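Local coordinates for hydrogenase expression protein (Thiobacillus denitrificans, PDB 3SB1) that is of unknown function but belongs to the HupH/HyaF family and probably takes part in hydrogenase expression, at residues Arg51-Ala54 with Glu55-His59; Ile69-Ala73 with Leu74-Pro78; Glu82-Arg85 with Ala86-Gly90; Ala133-Pro136 with Glu137-Ser141. One frame throughout, in Å; residues are numbered along the deposited sequence. Where two conformers were deposited one is given.

The four contacts are local ones, in series along the chain. Contacts 1 to 3 meet in an apolar layer beside the five-stranded antiparallel sheet. Ile53 CG1 of contact 1 lies 3.7 Å from Ile69 CD1 of contact 2. Leu71 CD2 of contact 2 lies 4.0 Å from Leu84 CD2 of contact 3. Contact 4 stands apart, its centre about 22 Å from that of contact 2. It lies at the interface with the second subunit, which contacts 1 and 3 also touch. A bound glycerol, probably from the crystallisation liquor, comes within about 3 Å of the Trp83 side chain in contact 3.

Contact 1 (Arg51-Ala54 with Glu55-His59); sequences REIA and EHLHH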
loop_
_atom_site.group_PDB
_atom_site.type_symbol
_atom_site.label_atom_id
_atom_site.label_comp_id
_atom_site.label_asym_id
_atom_site.label_seq_id
_atom_site.Cartn_x
_atom_site.Cartn_y
_atom_site.Cartn_z
ATOM N N ARG A 51 6.783 0.299 24.181
ATOM C CA ARG A 51 6.212 1.462 24.825
ATOM C C ARG A 51 6.280 2.668 23.895
ATOM O O ARG A 51 5.341 3.484 23.830
ATOM C CB ARG A 51 6.940 1.750 26.147
ATOM C CG ARG A 51 6.496 3.003 26.896
ATOM C CD ARG A 51 7.301 3.140 28.181
ATOM N NE ARG A 51 6.885 4.265 29.023
ATOM C CZ ARG A 51 7.431 5.485 28.993
ATOM N NH1 ARG A 51 6.992 6.432 29.824
ATOM N NH2 ARG A 51 8.422 5.767 28.151
ATOM N N GLU A 52 7.371 2.782 23.159
ATOM C CA GLU A 52 7.516 3.888 22.233
ATOM C C GLU A 52 6.465 3.808 21.163
ATOM O O GLU A 52 5.864 4.815 20.805
ATOM C CB GLU A 52 8.915 3.927 21.625
ATOM C CG GLU A 52 9.104 5.107 20.719
ATOM C CD GLU A 52 10.535 5.365 20.302
ATOM O OE1 GLU A 52 11.448 4.622 20.738
ATOM O OE2 GLU A 52 10.729 6.339 19.522
ATOM N N ILE A 53 6.275 2.622 20.620
ATOM C CA ILE A 53 5.257 2.413 19.584
ATOM C C ILE A 53 3.891 2.809 20.104
ATOM O O ILE A 53 3.116 3.481 19.385
ATOM C CB ILE A 53 5.262 0.999 18.999
ATOM C CG1 ILE A 53 6.552 0.689 18.238
ATOM C CG2 ILE A 53 4.034 0.787 18.094
ATOM C CD1 ILE A 53 6.765 -0.769 17.944
ATOM N N ALA A 54 3.560 2.383 21.325
ATOM C CA ALA A 54 2.256 2.713 21.906
ATOM C C ALA A 54 2.077 4.222 22.039
ATOM O O ALA A 54 0.981 4.726 21.785
ATOM C CB ALA A 54 2.030 2.007 23.226
ATOM N N GLU A 55 3.142 4.946 22.377
ATOM C CA GLU A 55 3.076 6.392 22.495
ATOM C C GLU A 55 2.894 7.031 21.118
ATOM O O GLU A 55 2.095 7.970 20.977
ATOM C CB GLU A 55 4.337 6.946 23.124
ATOM C CG GLU A 55 4.659 6.462 24.551
ATOM C CD GLU A 55 6.142 6.704 24.934
ATOM O OE1 GLU A 55 6.944 7.160 24.069
ATOM O OE2 GLU A 55 6.508 6.402 26.092
ATOM N N HIS A 56 3.635 6.539 20.138
ATOM C CA HIS A 56 3.455 7.053 18.764
ATOM C C HIS A 56 2.029 6.833 18.251
ATOM O O HIS A 56 1.461 7.670 17.517
ATOM C CB HIS A 56 4.499 6.478 17.820
ATOM C CG HIS A 56 5.868 6.939 18.116
ATOM N ND1 HIS A 56 6.118 8.219 18.557
ATOM C CD2 HIS A 56 7.068 6.339 17.993
ATOM C CE1 HIS A 56 7.422 8.387 18.691
ATOM N NE2 HIS A 56 8.019 7.258 18.371
ATOM N N LEU A 57 1.428 5.676 18.572
ATOM C CA LEU A 57 0.052 5.411 18.212
ATOM C C LEU A 57 -0.919 6.418 18.833
ATOM O O LEU A 57 -1.812 6.923 18.132
ATOM C CB LEU A 57 -0.343 3.987 18.556
ATOM C CG LEU A 57 0.167 2.873 17.663
ATOM C CD1 LEU A 57 0.045 1.504 18.366
ATOM C CD2 LEU A 57 -0.576 2.887 16.277
ATOM N N HIS A 58 -0.724 6.728 20.115
ATOM C CA HIS A 58 -1.537 7.722 20.777
ATOM C C HIS A 58 -1.389 9.083 20.030
ATOM O O HIS A 58 -2.369 9.748 19.777
ATOM C CB HIS A 58 -1.102 7.856 22.211
ATOM C CG HIS A 58 -1.954 8.786 23.009
ATOM N ND1 HIS A 58 -1.577 10.085 23.288
ATOM C CD2 HIS A 58 -3.160 8.605 23.588
ATOM C CE1 HIS A 58 -2.512 10.655 24.030
ATOM N NE2 HIS A 58 -3.483 9.781 24.223
ATOM N N HIS A 59 -0.151 9.431 19.673
ATOM C CA HIS A 59 0.158 10.695 19.005
ATOM C C HIS A 59 -0.533 10.772 17.643
ATOM O O HIS A 59 -1.099 11.799 17.264
ATOM C CB HIS A 59 1.673 10.857 18.843
ATOM C CG HIS A 59 2.078 12.179 18.286
ATOM N ND1 HIS A 59 2.008 13.327 19.032
ATOM C CD2 HIS A 59 2.534 12.546 17.067
ATOM C CE1 HIS A 59 2.425 14.352 18.308
ATOM N NE2 HIS A 59 2.772 13.900 17.120
#
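Glu52 and His56 sit one turn apart on helix 48-63 and are joined twice. In the backbone, His56 N gives its hydrogen to Glu52 O at 2.9 Å. In the side chains, His56 NE2 donates to Glu52 OE2 at 3.1 Å, with an N-H...O angle of 148°. The carboxylate uses its anti lone pair, and the oxygen is tilted 23° from the imidazole plane. Glu52 runs extended to bring OE2 there. His56 holds its CG beside its own backbone N (chi1 -67°), which lays one ring face over Glu52 O, 3.4 Å from His56 CG. With an alanine in place of His56, Glu52 OE2 would probably lose this donor and its carboxylate be freer to swing.

Arg51 and Glu55 form a salt bridge, Arg51 NH2 to Glu55 OE2 at 2.9 Å. The oxygen lies over a face of the guanidinium and no N-H points at it, so the attraction is one of charge alone. Backbone bonds from Glu55 N to Arg51 O, Leu57 N to Ile53 O and His58 N to Ala54 O complete the ladder. Ala54 O also takes a weak bond from Arg150 of the second subunit. Ile53 and Leu57 lie side by side, Ile53 CG2 4.1 Å from Leu57 CD1, and pack on Val113 and the second subunit.

The His56-Glu52 pair lies against strand 67-69, so this polarity is met within the helix.

Contact 2 (Ile69-Ala73 with Leu74-Pro78); sequences IDLSA and LPLTP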
loop_
_atom_site.group_PDB
_atom_site.type_symbol
_atom_site.label_atom_id
_atom_site.label_comp_id
_atom_site.label_asym_id
_atom_site.label_seq_id
_atom_site.Cartn_x
_atom_site.Cartn_y
_atom_site.Cartn_z
ATOM N N ILE A 69 10.411 5.359 14.013
ATOM C CA ILE A 69 11.437 4.846 14.924
ATOM C C ILE A 69 12.516 4.281 13.995
ATOM O O ILE A 69 12.288 3.286 13.291
ATOM C CB ILE A 69 10.926 3.750 15.850
ATOM C CG1 ILE A 69 9.837 4.341 16.729
ATOM C CG2 ILE A 69 12.140 3.137 16.679
ATOM C CD1 ILE A 69 9.089 3.300 17.538
ATOM N N ASP A 70 13.646 4.972 13.951
ATOM C CA ASP A 70 14.789 4.609 13.093
ATOM C C ASP A 70 15.595 3.462 13.700
ATOM O O ASP A 70 16.630 3.647 14.365
ATOM C CB ASP A 70 15.703 5.817 12.874
ATOM C CG ASP A 70 16.754 5.575 11.808
ATOM O OD1 ASP A 70 16.869 4.433 11.295
ATOM O OD2 ASP A 70 17.489 6.554 11.478
ATOM N N LEU A 71 15.193 2.255 13.355
ATOM C CA LEU A 71 15.797 1.066 13.861
ATOM C C LEU A 71 17.265 0.905 13.517
ATOM O O LEU A 71 18.051 0.478 14.366
ATOM C CB LEU A 71 15.014 -0.170 13.362
ATOM C CG LEU A 71 13.559 -0.331 13.802
ATOM C CD1 LEU A 71 12.928 -1.547 13.112
ATOM C CD2 LEU A 71 13.427 -0.474 15.333
ATOM N N SER A 72 17.645 1.309 12.306
ATOM C CA SER A 72 19.038 1.195 11.871
ATOM C C SER A 72 19.976 1.993 12.747
ATOM O O SER A 72 21.145 1.640 12.926
ATOM C CB SER A 72 19.160 1.701 10.441
ATOM O OG SER A 72 18.493 0.809 9.576
ATOM N N ALA A 73 19.460 3.093 13.273
ATOM C CA ALA A 73 20.264 4.007 14.089
ATOM C C ALA A 73 20.389 3.579 15.564
ATOM O O ALA A 73 21.212 4.144 16.320
ATOM C CB ALA A 73 19.713 5.438 13.989
ATOM N N LEU A 74 19.607 2.584 15.988
ATOM C CA LEU A 74 19.602 2.123 17.397
ATOM C C LEU A 74 20.646 1.072 17.634
ATOM O O LEU A 74 20.981 0.313 16.727
ATOM C CB LEU A 74 18.219 1.574 17.795
ATOM C CG LEU A 74 17.077 2.569 17.654
ATOM C CD1 LEU A 74 15.713 1.938 17.925
ATOM C CD2 LEU A 74 17.276 3.831 18.541
ATOM N N PRO A 75 21.118 0.965 18.879
ATOM C CA PRO A 75 22.163 -0.012 19.220
ATOM C C PRO A 75 21.566 -1.413 19.500
ATOM O O PRO A 75 21.840 -2.014 20.532
ATOM C CB PRO A 75 22.801 0.604 20.461
ATOM C CG PRO A 75 21.686 1.275 21.123
ATOM C CD PRO A 75 20.808 1.849 20.018
ATOM N N LEU A 76 20.792 -1.920 18.549
ATOM C CA LEU A 76 20.143 -3.218 18.657
ATOM C C LEU A 76 20.983 -4.274 17.963
ATOM O O LEU A 76 21.576 -4.009 16.917
ATOM C CB LEU A 76 18.786 -3.171 17.970
ATOM C CG LEU A 76 17.726 -2.157 18.415
ATOM C CD1 LEU A 76 16.610 -1.998 17.330
ATOM C CD2 LEU A 76 17.197 -2.545 19.781
ATOM N N THR A 77 21.007 -5.475 18.525
ATOM C CA THR A 77 21.696 -6.596 17.885
ATOM C C THR A 77 20.734 -7.209 16.858
ATOM O O THR A 77 19.508 -6.989 16.901
ATOM C CB THR A 77 22.029 -7.729 18.892
ATOM O OG1 THR A 77 20.808 -8.330 19.343
ATOM C CG2 THR A 77 22.836 -7.214 20.099
ATOM N N PRO A 78 21.277 -7.994 15.933
ATOM C CA PRO A 78 20.410 -8.658 14.986
ATOM C C PRO A 78 19.363 -9.486 15.719
ATOM O O PRO A 78 18.217 -9.498 15.302
ATOM C CB PRO A 78 21.376 -9.540 14.201
ATOM C CG PRO A 78 22.649 -8.770 14.232
ATOM C CD PRO A 78 22.701 -8.164 15.589
HETATM O O HOH W 1 19.966 -1.516 14.550
#
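A short 3-10 turn, 71-73, begins the loop between strand 67-69 and helix 78-88. Its last bond runs from Leu74 N to Leu71 O at 3.1 Å. The nitrogen stands above the carbonyl plane, 63° out of it, and so is not on a lone pair. A water lies 2.8 Å from Leu71 O and 3.0 Å from Leu74 O. Other acceptors compete for its protons. Pro75 is the centre of an inverse gamma turn, where Leu76 N makes a weak bond to Leu74 O.

Leu74 folds back over the start of the loop. With CG set beside its own backbone N (chi1 -59°), it places CG 3.5 Å from Asp70 O and CD1 4.0 Å from Ile69 CG2. Leu71 CD2 meets Leu76 CD1 at 4.1 Å. Cut back to an alanine, Leu74 would probably leave a gap beside Ile69 CG2 and less cover on Asp70 O.

Ile69 and Leu71 also rest on Ile130 of strand 125-132. The loop therefore joins opposite chemistries. A water lies within bonding distance of two of its carbonyls, while Leu71 and Leu76 pack on helix 78-88 and Leu74 covers Ile69.

Contact 3 (Glu82-Arg85 with Ala86-Gly90); sequences EWLR and AELGG
Leu88 reaches back one turn of helix 78-88 to Leu84. Its CB lies 3.6 Å from Leu84 O, the oxygen that also accepts the hydrogen of Leu88 N. Its CG comes closer to that oxygen, at 3.4 Å, because it is turned beside the backbone N (chi1 -64°). At the tip, Leu88 CD1 is 4.1 Å from Leu84 CG and equally near Leu84 CD1, where the two side chains slant across each other.

Round the helix, Glu87 lies over a face of the Trp83 indole. Glu87 CG stands 4.3 Å above the ring plane, displaced toward the rim, and its closest ring atom is Trp83 CZ2 at 4.4 Å. The Glu87 chain then bends at chi2 (66°), and its OE2 forms a salt bridge with Arg156 of the second subunit. The helix closes at Gly89, which takes a positive phi of 68°. Gly89 N still donates to Arg85 O at 3.1 Å.

Leu84 and Leu88 face inward. Both touch Leu50 of helix 48-63 and Trp115 of strand 113-119, so they fill the space between that helix and the sheet. Arg85, in the conformer described, leaves toward the sheet, with a salt bridge to Asp106 and a cation-pi contact with Trp115. Trp83 is turned the other way, onto Arg42, Ala46 and Leu47 of the N-terminal loop.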
loop_
_atom_site.group_PDB
_atom_site.type_symbol
_atom_site.label_atom_id
_atom_site.label_comp_id
_atom_site.label_asym_id
_atom_site.label_seq_id
_atom_site.Cartn_x
_atom_site.Cartn_y
_atom_site.Cartn_z
ATOM N N GLU A 82 15.278 -9.305 15.329
ATOM C CA GLU A 82 14.478 -10.499 14.998
ATOM C C GLU A 82 13.363 -10.678 16.035
ATOM O O GLU A 82 12.251 -11.085 15.703
ATOM C CB GLU A 82 15.346 -11.763 14.974
ATOM C CG GLU A 82 16.399 -11.786 13.883
ATOM C CD GLU A 82 17.413 -12.921 14.028
ATOM O OE1 GLU A 82 17.210 -13.866 14.844
ATOM O OE2 GLU A 82 18.454 -12.838 13.343
ATOM N N TRP A 83 13.700 -10.466 17.307
ATOM C CA TRP A 83 12.726 -10.568 18.387
ATOM C C TRP A 83 11.580 -9.571 18.169
ATOM O O TRP A 83 10.414 -9.912 18.254
ATOM C CB TRP A 83 13.366 -10.335 19.762
ATOM C CG TRP A 83 12.324 -10.277 20.833
ATOM C CD1 TRP A 83 11.785 -11.353 21.502
ATOM C CD2 TRP A 83 11.671 -9.113 21.366
ATOM N NE1 TRP A 83 10.855 -10.928 22.420
ATOM C CE2 TRP A 83 10.724 -9.568 22.322
ATOM C CE3 TRP A 83 11.751 -7.739 21.107
ATOM C CZ2 TRP A 83 9.901 -8.696 23.037
ATOM C CZ3 TRP A 83 10.890 -6.883 21.791
ATOM C CH2 TRP A 83 9.998 -7.367 22.763
ATOM N N LEU A 84 11.920 -8.314 17.926
ATOM C CA LEU A 84 10.917 -7.295 17.697
ATOM C C LEU A 84 10.052 -7.584 16.479
ATOM O O LEU A 84 8.844 -7.436 16.531
ATOM C CB LEU A 84 11.590 -5.913 17.573
ATOM C CG LEU A 84 10.649 -4.743 17.377
ATOM C CD1 LEU A 84 9.867 -4.533 18.661
ATOM C CD2 LEU A 84 11.418 -3.462 17.013
ATOM N N ARG A 85 10.660 -7.975 15.364
ATOM C CA ARG A 85 9.876 -8.278 14.145
ATOM C C ARG A 85 8.911 -9.416 14.433
ATOM O O ARG A 85 7.734 -9.363 14.033
ATOM C CB ARG A 85 10.774 -8.623 12.944
ATOM C CG ARG A 85 10.048 -8.843 11.579
ATOM C CD ARG A 85 9.624 -7.535 10.924
ATOM N NE ARG A 85 8.859 -7.614 9.662
ATOM C CZ ARG A 85 9.398 -7.593 8.441
ATOM N NH1 ARG A 85 8.623 -7.616 7.361
ATOM N NH2 ARG A 85 10.712 -7.543 8.290
ATOM N N ALA A 86 9.379 -10.436 15.153
ATOM C CA ALA A 86 8.532 -11.591 15.494
ATOM C C ALA A 86 7.399 -11.211 16.451
ATOM O O ALA A 86 6.259 -11.726 16.345
ATOM C CB ALA A 86 9.388 -12.685 16.100
ATOM N N GLU A 87 7.699 -10.326 17.398
ATOM C CA GLU A 87 6.697 -9.875 18.336
ATOM C C GLU A 87 5.572 -9.035 17.729
ATOM O O GLU A 87 4.392 -9.132 18.107
ATOM C CB GLU A 87 7.383 -9.087 19.424
ATOM C CG GLU A 87 6.447 -8.441 20.385
ATOM C CD GLU A 87 5.658 -9.465 21.225
ATOM O OE1 GLU A 87 6.161 -10.592 21.460
ATOM O OE2 GLU A 87 4.522 -9.135 21.604
ATOM N N LEU A 88 5.934 -8.143 16.806
ATOM C CA LEU A 88 4.964 -7.305 16.131
ATOM C C LEU A 88 4.128 -8.059 15.104
ATOM O O LEU A 88 3.013 -7.646 14.794
ATOM C CB LEU A 88 5.647 -6.102 15.507
ATOM C CG LEU A 88 6.311 -5.126 16.478
ATOM C CD1 LEU A 88 7.023 -3.974 15.712
ATOM C CD2 LEU A 88 5.257 -4.533 17.407
ATOM N N GLY A 89 4.700 -9.137 14.581
ATOM C CA GLY A 89 4.019 -9.990 13.634
ATOM C C GLY A 89 3.742 -9.396 12.276
ATOM O O GLY A 89 4.151 -8.286 11.941
ATOM N N GLY A 90 2.992 -10.162 11.485
ATOM C CA GLY A 90 2.642 -9.742 10.131
ATOM C C GLY A 90 1.186 -9.443 10.109
ATOM O O GLY A 90 0.391 -10.095 10.762
#

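Contact 4 (Ala133-Pro136 with Glu137-Ser141); sequences AFVP and ELVKS
The flat group at the centre is the carbonyl of Pro136, and Val139 N approaches it from one face. This nitrogen donates to Pro136 O at 3.2 Å with a nearly straight N-H...O angle of 164°, yet it stands 47° out of the carbonyl plane and not on a lone pair. Val139 CG1 also lies close to this oxygen, but that residue was deposited in two conformers and its short contacts are doubtful. The proline ring packs on Leu105 of strand 102-107.

The Val135 and Val139 side chains cross at about a right angle. The 3.3 Å from Val135 CG2 to Val139 CG1 is too tight for two methyls, and is doubtful for the same reason. The other branch, Val135 CG1, sits between its backbone N and carbonyl carbon (chi1 63°). From there it meets the extended chain of Lys140, with Lys140 CE 3.8 Å away. Glu137 N is hydrogen-bonded to Glu131 OE2.

A second bond follows the first, from Lys140 N to Glu137 O at 3.3 Å. The backbone thus makes two overlapping type I turns. They wind the chain through one helical turn between strand 125-132 and helix 143-157. Val135 packs on Val139 of the second subunit, and Ser141 OG bonds to Glu107 and to Phe134 O of that subunit. Helix 143-157 of each chain packs against helix 48-63 of its partner. The arrangement is consistent with the hinge of a dimer that exchanges its C-terminal helices.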
loop_
_atom_site.group_PDB
_atom_site.type_symbol
_atom_site.label_atom_id
_atom_site.label_comp_id
_atom_site.label_asym_id
_atom_site.label_seq_id
_atom_site.Cartn_x
_atom_site.Cartn_y
_atom_site.Cartn_z
ATOM N N ALA A 133 1.643 5.240 11.297
ATOM C CA ALA A 133 0.890 6.006 10.307
ATOM C C ALA A 133 -0.309 5.241 9.823
ATOM O O ALA A 133 -0.357 4.001 9.920
ATOM C CB ALA A 133 1.851 6.277 9.095
ATOM N N PHE A 134 -1.284 5.961 9.244
ATOM C CA PHE A 134 -2.415 5.318 8.641
ATOM C C PHE A 134 -2.023 4.578 7.323
ATOM O O PHE A 134 -2.584 3.527 6.994
ATOM C CB PHE A 134 -3.608 6.271 8.459
ATOM C CG PHE A 134 -4.046 6.901 9.736
ATOM C CD1 PHE A 134 -4.683 6.130 10.710
ATOM C CD2 PHE A 134 -3.811 8.251 10.022
ATOM C CE1 PHE A 134 -5.080 6.681 11.933
ATOM C CE2 PHE A 134 -4.229 8.793 11.242
ATOM C CZ PHE A 134 -4.848 8.027 12.187
ATOM N N VAL A 135 -1.011 5.092 6.651
ATOM C CA VAL A 135 -0.438 4.426 5.473
ATOM C C VAL A 135 0.965 5.033 5.332
ATOM O O VAL A 135 1.155 6.218 5.601
ATOM C CB VAL A 135 -1.273 4.562 4.202
ATOM C CG1 VAL A 135 -1.366 6.013 3.795
ATOM C CG2 VAL A 135 -0.666 3.702 3.089
ATOM N N PRO A 136 1.959 4.210 4.947
ATOM C CA PRO A 136 3.283 4.810 4.805
ATOM C C PRO A 136 3.306 5.852 3.694
ATOM O O PRO A 136 2.743 5.627 2.609
ATOM C CB PRO A 136 4.171 3.641 4.446
ATOM C CG PRO A 136 3.492 2.429 4.924
ATOM C CD PRO A 136 2.003 2.748 4.768
ATOM N N GLU A 137 4.061 6.931 3.930
ATOM C CA GLU A 137 4.115 8.024 2.970
ATOM C C GLU A 137 4.532 7.564 1.571
ATOM O O GLU A 137 4.041 8.015 0.509
ATOM C CB GLU A 137 5.120 9.099 3.485
ATOM C CG GLU A 137 5.076 10.372 2.738
ATOM C CD GLU A 137 3.730 11.075 2.889
ATOM O OE1 GLU A 137 3.029 10.788 3.894
ATOM O OE2 GLU A 137 3.374 11.918 2.015
ATOM N N LEU A 138 5.447 6.640 1.559
ATOM C CA LEU A 138 6.015 6.190 0.306
ATOM C C LEU A 138 5.101 5.512 -0.690
ATOM O O LEU A 138 5.431 5.477 -1.881
ATOM C CB LEU A 138 7.172 5.231 0.608
ATOM C CG LEU A 138 8.469 5.842 1.124
ATOM C CD1 LEU A 138 9.382 4.813 1.874
ATOM C CD2 LEU A 138 9.189 6.537 -0.059
ATOM N N VAL A 139 3.988 4.963 -0.245
ATOM C CA VAL A 139 3.149 4.233 -1.183
ATOM C C VAL A 139 2.297 5.191 -2.021
ATOM O O VAL A 139 1.953 4.869 -3.161
ATOM C CB VAL A 139 2.252 3.241 -0.448
ATOM C CG1 VAL A 139 1.206 3.967 0.390
ATOM C CG2 VAL A 139 1.560 2.313 -1.429
ATOM N N LYS A 140 2.053 6.389 -1.501
ATOM C CA LYS A 140 1.166 7.330 -2.143
ATOM C C LYS A 140 1.737 7.906 -3.380
ATOM O O LYS A 140 2.900 8.302 -3.397
ATOM C CB LYS A 140 0.847 8.485 -1.196
ATOM C CG LYS A 140 0.045 8.148 0.003
ATOM C CD LYS A 140 -0.186 9.435 0.773
ATOM C CE LYS A 140 -1.067 9.270 1.947
ATOM N NZ LYS A 140 -1.260 10.605 2.600
ATOM N N SER A 141 0.913 7.973 -4.420
ATOM C CA SER A 141 1.350 8.572 -5.661
ATOM C C SER A 141 1.296 10.111 -5.495
ATOM O O SER A 141 0.264 10.637 -5.166
ATOM C CB SER A 141 0.333 8.247 -6.741
ATOM O OG SER A 141 -0.121 6.884 -6.708
#